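Local structure of Chains: A (Unidentified, 6ZM9) at residues Phe11-Phe16 with Gly89-Leu94; Ile74-Leu79 with Glu85-Lys90; Val109-Arg114 with Asp119-Thr124. The protein is a phage-encoded S-adenosylmethionine lyase that probably splits S-adenosylmethionine into 5'-methylthioadenosine and homoserine lactone. All coordinates share one frame; numbering follows the deposited sequence. Where two conformers were deposited one is given.

Contact 1: Phe11-Phe16 with Gly89-Leu94; sequences FSARIF and GKVQAL
Apolar contacts join A13 and I15 of the strand to V91 and L94 of the helix. The closest pair is I15 CD1 and L94 CD2, 3.6 Å apart, CD2 being the branch of that leucine that turns to the strand. The first torsion of I15 (-55°) puts CG1 beside the backbone N, and the extended second torsion carries CD1 out to the helix, where it also meets CG1 of V91 at 4.1 Å. A13 offers one methyl: its CB sits 3.8 Å from V91 CG1 and slightly further from V91 CG2, so both valine methyls face it. The A13 and V91 CA atoms are 7.4 Å apart.

The segment axes approach to 10.0 Å and run nearly parallel, 10° apart. This is the layering of a ferredoxin-like fold (beta-alpha-beta-beta-alpha-beta): helix 84-101 belongs to the crossover from strand 66-77 to strand 106-113, and strand 11-21, which lies between those two in the sheet, is the one it passes over.

Polar and aromatic groups occupy the other face of the strand. R14 points away from the helix, and the F16 ring stands edge-on to one face of the R14 guanidinium, with CZ of F16 3.9 Å above its plane. R14 also has weak polar links to E110 and Q73, and packs on I75 of a second subunit. F16 touches bound 5'-deoxy-5'-methylthioadenosine. On the helix side, L94 is flanked by T36, I39 and R40 of helix 29-43.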
# COMPACT_ATOMS: atom_id res chain seq x y z
N PHE A 11 5.25 4.41 -15.10
CA PHE A 11 3.86 4.08 -14.87
C PHE A 11 3.67 3.00 -13.82
O PHE A 11 4.48 2.07 -13.70
CB PHE A 11 3.18 3.66 -16.17
CG PHE A 11 3.20 4.74 -17.19
CD1 PHE A 11 2.50 5.91 -16.99
CD2 PHE A 11 3.99 4.62 -18.32
CE1 PHE A 11 2.56 6.94 -17.92
CE2 PHE A 11 4.04 5.64 -19.27
CZ PHE A 11 3.34 6.80 -19.06
N SER A 12 2.60 3.15 -13.05
CA SER A 12 2.18 2.13 -12.11
C SER A 12 0.67 2.19 -11.98
O SER A 12 0.02 3.14 -12.42
CB SER A 12 2.85 2.32 -10.75
OG SER A 12 2.41 3.51 -10.12
N ALA A 13 0.10 1.16 -11.36
CA ALA A 13 -1.33 1.10 -11.16
C ALA A 13 -1.65 0.37 -9.87
O ALA A 13 -0.86 -0.43 -9.36
CB ALA A 13 -2.02 0.35 -12.30
N ARG A 14 -2.84 0.66 -9.35
CA ARG A 14 -3.44 -0.07 -8.25
C ARG A 14 -4.86 -0.46 -8.66
O ARG A 14 -5.60 0.36 -9.22
CB ARG A 14 -3.54 0.79 -6.98
CG ARG A 14 -2.22 1.28 -6.43
CD ARG A 14 -2.35 1.64 -4.95
NE ARG A 14 -3.17 2.83 -4.72
CZ ARG A 14 -3.55 3.26 -3.52
NH1 ARG A 14 -3.21 2.59 -2.42
NH2 ARG A 14 -4.28 4.36 -3.41
N ILE A 15 -5.24 -1.71 -8.40
CA ILE A 15 -6.57 -2.20 -8.69
C ILE A 15 -7.15 -2.80 -7.42
O ILE A 15 -6.48 -3.59 -6.75
CB ILE A 15 -6.55 -3.26 -9.81
CG1 ILE A 15 -5.85 -2.73 -11.06
CG2 ILE A 15 -7.96 -3.75 -10.13
CD1 ILE A 15 -5.70 -3.77 -12.15
N PHE A 16 -8.38 -2.43 -7.08
CA PHE A 16 -9.06 -2.94 -5.90
C PHE A 16 -10.20 -3.85 -6.33
O PHE A 16 -11.12 -3.41 -7.03
CB PHE A 16 -9.59 -1.79 -5.06
CG PHE A 16 -8.52 -0.90 -4.51
CD1 PHE A 16 -8.00 0.15 -5.24
CD2 PHE A 16 -8.02 -1.14 -3.24
CE1 PHE A 16 -7.01 0.98 -4.70
CE2 PHE A 16 -7.05 -0.30 -2.68
CZ PHE A 16 -6.55 0.75 -3.40
N GLY A 89 -4.31 1.22 -21.32
CA GLY A 89 -5.29 0.34 -21.93
C GLY A 89 -5.23 -1.08 -21.38
O GLY A 89 -6.26 -1.71 -21.17
N LYS A 90 -4.02 -1.59 -21.15
CA LYS A 90 -3.89 -2.95 -20.63
C LYS A 90 -4.38 -3.03 -19.19
O LYS A 90 -5.01 -4.02 -18.81
CB LYS A 90 -2.45 -3.43 -20.77
CG LYS A 90 -2.09 -3.79 -22.23
CD LYS A 90 -0.67 -4.24 -22.35
CE LYS A 90 -0.39 -4.94 -23.68
NZ LYS A 90 -1.02 -4.21 -24.81
N VAL A 91 -4.13 -2.00 -18.38
CA VAL A 91 -4.63 -2.03 -17.01
C VAL A 91 -6.15 -1.90 -16.98
O VAL A 91 -6.83 -2.57 -16.19
CB VAL A 91 -3.93 -0.95 -16.16
CG1 VAL A 91 -4.65 -0.82 -14.82
CG2 VAL A 91 -2.47 -1.33 -15.98
N GLN A 92 -6.71 -1.04 -17.84
CA GLN A 92 -8.16 -0.91 -17.92
C GLN A 92 -8.80 -2.23 -18.31
O GLN A 92 -9.81 -2.65 -17.74
CB GLN A 92 -8.50 0.16 -18.96
CG GLN A 92 -8.31 1.59 -18.48
CD GLN A 92 -8.52 2.58 -19.61
OE1 GLN A 92 -8.26 2.27 -20.77
NE2 GLN A 92 -8.97 3.77 -19.27
N ALA A 93 -8.22 -2.91 -19.30
CA ALA A 93 -8.78 -4.18 -19.75
C ALA A 93 -8.68 -5.23 -18.65
O ALA A 93 -9.59 -6.04 -18.48
CB ALA A 93 -8.05 -4.65 -21.01
N LEU A 94 -7.57 -5.23 -17.91
CA LEU A 94 -7.43 -6.14 -16.78
C LEU A 94 -8.52 -5.89 -15.74
O LEU A 94 -9.16 -6.83 -15.26
CB LEU A 94 -6.04 -5.99 -16.18
CG LEU A 94 -5.76 -6.71 -14.85
CD1 LEU A 94 -5.91 -8.22 -14.95
CD2 LEU A 94 -4.37 -6.34 -14.36

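Contact 2: Ile74-Leu79 with Glu85-Lys90; sequences IIIIDL and EDFTGK. With MTA (5'-deoxy-5'-methylthioadenosine), chain F.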
# COMPACT_ATOMS: atom_id res chain seq x y z
N ILE A 74 -4.19 -4.95 -6.00
CA ILE A 74 -3.16 -5.35 -6.95
C ILE A 74 -2.28 -4.14 -7.22
O ILE A 74 -2.80 -3.07 -7.56
CB ILE A 74 -3.79 -5.86 -8.27
CG1 ILE A 74 -4.87 -6.91 -8.00
CG2 ILE A 74 -2.68 -6.40 -9.20
CD1 ILE A 74 -5.60 -7.37 -9.26
N ILE A 75 -0.97 -4.30 -7.06
CA ILE A 75 -0.00 -3.22 -7.28
C ILE A 75 0.86 -3.63 -8.47
O ILE A 75 1.53 -4.67 -8.43
CB ILE A 75 0.87 -2.98 -6.04
CG1 ILE A 75 -0.01 -2.65 -4.83
CG2 ILE A 75 1.88 -1.88 -6.31
CD1 ILE A 75 0.73 -2.67 -3.50
N ILE A 76 0.88 -2.79 -9.51
CA ILE A 76 1.62 -3.08 -10.74
C ILE A 76 2.57 -1.93 -11.00
O ILE A 76 2.14 -0.80 -11.21
CB ILE A 76 0.68 -3.25 -11.94
CG1 ILE A 76 -0.22 -4.47 -11.77
CG2 ILE A 76 1.50 -3.37 -13.23
CD1 ILE A 76 -1.37 -4.52 -12.75
N ILE A 77 3.87 -2.22 -11.00
CA ILE A 77 4.88 -1.28 -11.47
C ILE A 77 5.30 -1.71 -12.87
O ILE A 77 5.65 -2.87 -13.09
CB ILE A 77 6.09 -1.25 -10.51
CG1 ILE A 77 5.65 -0.87 -9.09
CG2 ILE A 77 7.17 -0.32 -11.08
CD1 ILE A 77 6.70 -1.05 -8.08
N ASP A 78 5.23 -0.79 -13.84
CA ASP A 78 5.60 -1.15 -15.21
C ASP A 78 7.12 -1.28 -15.28
O ASP A 78 7.83 -0.30 -15.06
CB ASP A 78 5.13 -0.06 -16.18
CG ASP A 78 5.55 -0.34 -17.62
OD1 ASP A 78 5.75 -1.53 -17.95
OD2 ASP A 78 5.66 0.64 -18.42
N LEU A 79 7.61 -2.49 -15.58
CA LEU A 79 9.03 -2.73 -15.78
C LEU A 79 9.42 -2.84 -17.25
O LEU A 79 10.59 -3.10 -17.54
CB LEU A 79 9.47 -4.02 -15.04
CG LEU A 79 9.16 -4.08 -13.55
CD1 LEU A 79 9.68 -5.33 -12.84
CD2 LEU A 79 9.74 -2.89 -12.83
N GLU A 85 -0.49 5.19 -23.25
CA GLU A 85 -1.72 4.62 -23.81
C GLU A 85 -1.72 3.10 -23.73
O GLU A 85 -2.75 2.49 -23.41
CB GLU A 85 -1.87 5.10 -25.26
CG GLU A 85 -2.83 4.27 -26.12
CD GLU A 85 -2.96 4.79 -27.55
OE1 GLU A 85 -2.65 5.98 -27.78
OE2 GLU A 85 -3.36 4.01 -28.44
N ASP A 86 -0.58 2.48 -24.00
CA ASP A 86 -0.45 1.01 -23.95
C ASP A 86 -0.65 0.53 -22.51
O ASP A 86 -1.45 -0.36 -22.29
CB ASP A 86 0.90 0.56 -24.49
CG ASP A 86 0.98 -0.93 -24.69
OD1 ASP A 86 -0.07 -1.57 -24.66
OD2 ASP A 86 2.08 -1.43 -24.88
N PHE A 87 0.07 1.10 -21.55
CA PHE A 87 -0.08 0.69 -20.16
C PHE A 87 -1.51 0.93 -19.68
O PHE A 87 -2.11 0.05 -19.04
CB PHE A 87 0.90 1.46 -19.29
CG PHE A 87 0.85 1.09 -17.84
CD1 PHE A 87 1.47 -0.04 -17.38
CD2 PHE A 87 0.15 1.86 -16.94
CE1 PHE A 87 1.41 -0.41 -16.06
CE2 PHE A 87 0.10 1.51 -15.59
CZ PHE A 87 0.73 0.37 -15.16
N THR A 88 -2.04 2.12 -19.93
CA THR A 88 -3.37 2.45 -19.44
C THR A 88 -4.40 1.50 -20.02
O THR A 88 -5.29 1.01 -19.30
CB THR A 88 -3.70 3.90 -19.80
OG1 THR A 88 -2.80 4.79 -19.12
CG2 THR A 88 -5.13 4.24 -19.42
N GLY A 89 -4.31 1.22 -21.32
CA GLY A 89 -5.29 0.34 -21.93
C GLY A 89 -5.23 -1.08 -21.38
O GLY A 89 -6.26 -1.71 -21.17
N LYS A 90 -4.02 -1.59 -21.15
CA LYS A 90 -3.89 -2.95 -20.63
C LYS A 90 -4.38 -3.03 -19.19
O LYS A 90 -5.01 -4.02 -18.81
CB LYS A 90 -2.45 -3.43 -20.77
CG LYS A 90 -2.09 -3.79 -22.23
CD LYS A 90 -0.67 -4.24 -22.35
CE LYS A 90 -0.39 -4.94 -23.68
NZ LYS A 90 -1.02 -4.21 -24.81
CS MTA F . 11.35 -8.24 -7.17
S5' MTA F . 10.64 -9.82 -6.83
C5' MTA F . 10.02 -9.56 -5.16
C4' MTA F . 8.59 -9.07 -5.06
O4' MTA F . 8.47 -7.82 -5.74
C2' MTA F . 6.36 -8.96 -5.85
O2' MTA F . 5.69 -8.85 -4.61
C3' MTA F . 7.51 -9.96 -5.67
O3' MTA F . 7.16 -11.07 -4.86
C1' MTA F . 7.12 -7.67 -6.18
N9 MTA F . 7.13 -7.35 -7.60
C8 MTA F . 7.97 -7.80 -8.58
N7 MTA F . 7.78 -7.25 -9.76
C5 MTA F . 6.73 -6.37 -9.54
C6 MTA F . 6.10 -5.41 -10.36
N6 MTA F . 6.44 -5.17 -11.63
N1 MTA F . 5.12 -4.66 -9.81
C2 MTA F . 4.80 -4.85 -8.52
N3 MTA F . 5.34 -5.70 -7.65
C4 MTA F . 6.31 -6.43 -8.22
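F87 reaches from the helix to overlap the base of the D78 side chain, its CE1 3.7 Å from D78 CB. With CG anti to its backbone N (-179°), the ring stands out toward the end of the strand, and I76 reaches its edge with CG2, 4.1 Å from F87 CE1. The D78 and F87 side chains run antiparallel alongside one another, carboxylate and ring planes 27° apart. The carboxylate takes backbone N-H groups from the turn that follows: OD1 accepts from E80, an Asx turn, and OD2 from L82. These bonds fix the carboxylate beside F87, so the buried group is satisfied by two backbone N-H groups of the turn.

The backbone edge of the strand at I77 binds the adenine. I77 N donates to N1 of 5'-deoxy-5'-methylthioadenosine (3.0 Å, 166°), and N6 of the ligand donates to I77 O at 2.8 Å, so one residue's backbone recognises the base edge. I75 O lies 3.3 Å from ligand C2, and L79 CD1 is 3.5 Å from N6. S50 and, from the third subunit, E69 and S71 also hydrogen-bond the ligand, which places the site at a subunit interface.

On the helix, K90 NZ bridges to the syn lone pair of D86 OD1 at 2.8 Å. Strand 66-77 lies between strands 11-21 and 49-59, with I74 and I76 turned to helices 29-43 and 84-101, and the F87 contact sits where the strand turns into the second of these.

Contact 3: Val109-Arg114 with Asp119-Thr124; sequences VEIQER and DVYSIT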
# COMPACT_ATOMS: atom_id res chain seq x y z
N VAL A 109 -9.72 1.30 -10.28
CA VAL A 109 -8.42 1.32 -10.93
C VAL A 109 -7.82 2.71 -10.77
O VAL A 109 -8.49 3.72 -11.08
CB VAL A 109 -8.54 0.96 -12.42
CG1 VAL A 109 -7.19 1.12 -13.11
CG2 VAL A 109 -9.06 -0.44 -12.59
N GLU A 110 -6.58 2.78 -10.33
CA GLU A 110 -5.84 4.04 -10.24
C GLU A 110 -4.59 3.89 -11.10
O GLU A 110 -3.85 2.92 -10.95
CB GLU A 110 -5.46 4.31 -8.78
CG GLU A 110 -4.83 5.67 -8.54
CD GLU A 110 -4.47 5.90 -7.08
OE1 GLU A 110 -5.32 6.39 -6.31
OE2 GLU A 110 -3.31 5.58 -6.71
N ILE A 111 -4.35 4.87 -11.98
CA ILE A 111 -3.16 4.90 -12.83
C ILE A 111 -2.29 6.06 -12.37
O ILE A 111 -2.78 7.19 -12.23
CB ILE A 111 -3.53 5.17 -14.31
CG1 ILE A 111 -4.52 4.14 -14.83
CG2 ILE A 111 -2.27 5.25 -15.15
CD1 ILE A 111 -4.00 2.80 -14.80
N GLN A 112 -1.00 5.79 -12.18
CA GLN A 112 -0.04 6.80 -11.76
C GLN A 112 1.09 6.92 -12.77
O GLN A 112 1.43 5.97 -13.48
CB GLN A 112 0.55 6.46 -10.39
CG GLN A 112 -0.50 6.44 -9.29
CD GLN A 112 0.08 6.07 -7.95
OE1 GLN A 112 1.26 6.31 -7.69
NE2 GLN A 112 -0.75 5.49 -7.09
N GLU A 113 1.67 8.12 -12.83
CA GLU A 113 2.87 8.41 -13.61
C GLU A 113 3.82 9.12 -12.66
O GLU A 113 3.53 10.22 -12.19
CB GLU A 113 2.55 9.28 -14.83
CG GLU A 113 3.76 9.58 -15.69
CD GLU A 113 3.43 10.28 -17.00
OE1 GLU A 113 2.24 10.60 -17.23
OE2 GLU A 113 4.36 10.50 -17.80
N ARG A 114 4.95 8.49 -12.36
CA ARG A 114 5.87 8.97 -11.32
C ARG A 114 5.14 9.25 -10.01
O ARG A 114 5.46 10.20 -9.28
CB ARG A 114 6.66 10.19 -11.79
CG ARG A 114 7.40 9.97 -13.09
CD ARG A 114 8.25 11.18 -13.47
NE ARG A 114 9.25 11.49 -12.46
CZ ARG A 114 9.23 12.58 -11.68
NH1 ARG A 114 8.26 13.47 -11.78
NH2 ARG A 114 10.20 12.76 -10.80
N ASP A 119 -5.45 9.10 -13.46
CA ASP A 119 -6.86 8.77 -13.57
C ASP A 119 -7.21 7.83 -12.41
O ASP A 119 -6.43 6.95 -12.06
CB ASP A 119 -7.19 8.02 -14.88
CG ASP A 119 -6.45 8.57 -16.13
OD1 ASP A 119 -6.99 9.52 -16.76
OD2 ASP A 119 -5.40 8.00 -16.52
N VAL A 120 -8.40 8.02 -11.84
CA VAL A 120 -9.03 7.02 -10.98
C VAL A 120 -10.34 6.67 -11.66
O VAL A 120 -11.12 7.57 -12.00
CB VAL A 120 -9.30 7.52 -9.56
CG1 VAL A 120 -9.97 6.44 -8.73
CG2 VAL A 120 -8.05 7.93 -8.89
N TYR A 121 -10.57 5.39 -11.87
CA TYR A 121 -11.75 4.90 -12.54
C TYR A 121 -12.50 3.97 -11.61
O TYR A 121 -11.89 3.17 -10.90
CB TYR A 121 -11.40 4.03 -13.79
CG TYR A 121 -10.51 4.70 -14.79
CD1 TYR A 121 -11.04 5.56 -15.74
CD2 TYR A 121 -9.15 4.46 -14.80
CE1 TYR A 121 -10.22 6.19 -16.66
CE2 TYR A 121 -8.32 5.09 -15.72
CZ TYR A 121 -8.86 5.95 -16.65
OH TYR A 121 -8.06 6.58 -17.58
N SER A 122 -13.83 4.07 -11.62
CA SER A 122 -14.69 3.01 -11.08
C SER A 122 -15.27 2.25 -12.26
O SER A 122 -15.94 2.87 -13.10
CB SER A 122 -15.80 3.59 -10.16
OG SER A 122 -16.45 2.54 -9.46
N ILE A 123 -14.99 0.97 -12.35
CA ILE A 123 -15.48 0.14 -13.42
C ILE A 123 -16.73 -0.51 -12.88
O ILE A 123 -16.65 -1.35 -11.98
CB ILE A 123 -14.45 -0.91 -13.87
CG1 ILE A 123 -13.20 -0.24 -14.39
CG2 ILE A 123 -15.09 -1.80 -14.93
CD1 ILE A 123 -12.05 -1.19 -14.65
N THR A 124 -17.89 -0.11 -13.39
CA THR A 124 -19.16 -0.41 -12.75
C THR A 124 -20.00 -1.29 -13.64
O THR A 124 -20.16 -1.02 -14.84
CB THR A 124 -19.89 0.89 -12.42
OG1 THR A 124 -19.05 1.67 -11.56
CG2 THR A 124 -21.17 0.60 -11.71
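V109 O takes a nearly straight 2.8 Å bond (171°) from Y121 N, supplemented by a weaker CA-H...O contact from V120, whose CA lies 3.3 Å from V109 O. The return bond, V109 N to Y121 O at 2.9 Å, lies in the carbonyl plane and closes the hydrogen-bonded pair. Two residues along, I111 N meets D119 O nearly head-on at 2.9 Å (173°), while E110 and V120 form the non-hydrogen-bonded pair between them.

Side chains sort by face. On that of V109, I111 and Y121, the ring edge of Y121 receives I111 CG1, 4.0 Å from Y121 CE2. With CG2 of V109 beside its backbone N, that methyl lies 3.7 Å from CD1 of I123. On the opposite face the extended E110 chain passes V120, its CG 3.9 Å from V120 CG2.

The two strands form a beta hairpin. Strand 106-113 lies between strand 11-21 and strand 116-124, and V109 and I111 rest on V91 of helix 84-101, as Y121 does on Q92. On its outer edge, Y121 to T124 of strand 116-124 pair antiparallel with a strand of the second subunit, which carries the sheet across the interface.

From the N terminus, strand 11-21 comes first, and contact 1 closes the longest loop by bringing it to helix 84-101 across 72 intervening residues, including helix 29-43 and strands 49-59 and 66-77. Contact 2 nests inside: it joins the end of strand 66-77 to the start of the same helix over a short turn, and the two share G89 and K90. Both reach the central strand pair, where I15 and A13 exchange backbone bonds with I74 and I76. Contact 3 follows in series, a local hairpin opening just after the helix. It meets contact 1 through strand 11-21, with S12 O bonded to Q112 N, so the helix, the central strands and the C-terminal hairpin are tied together.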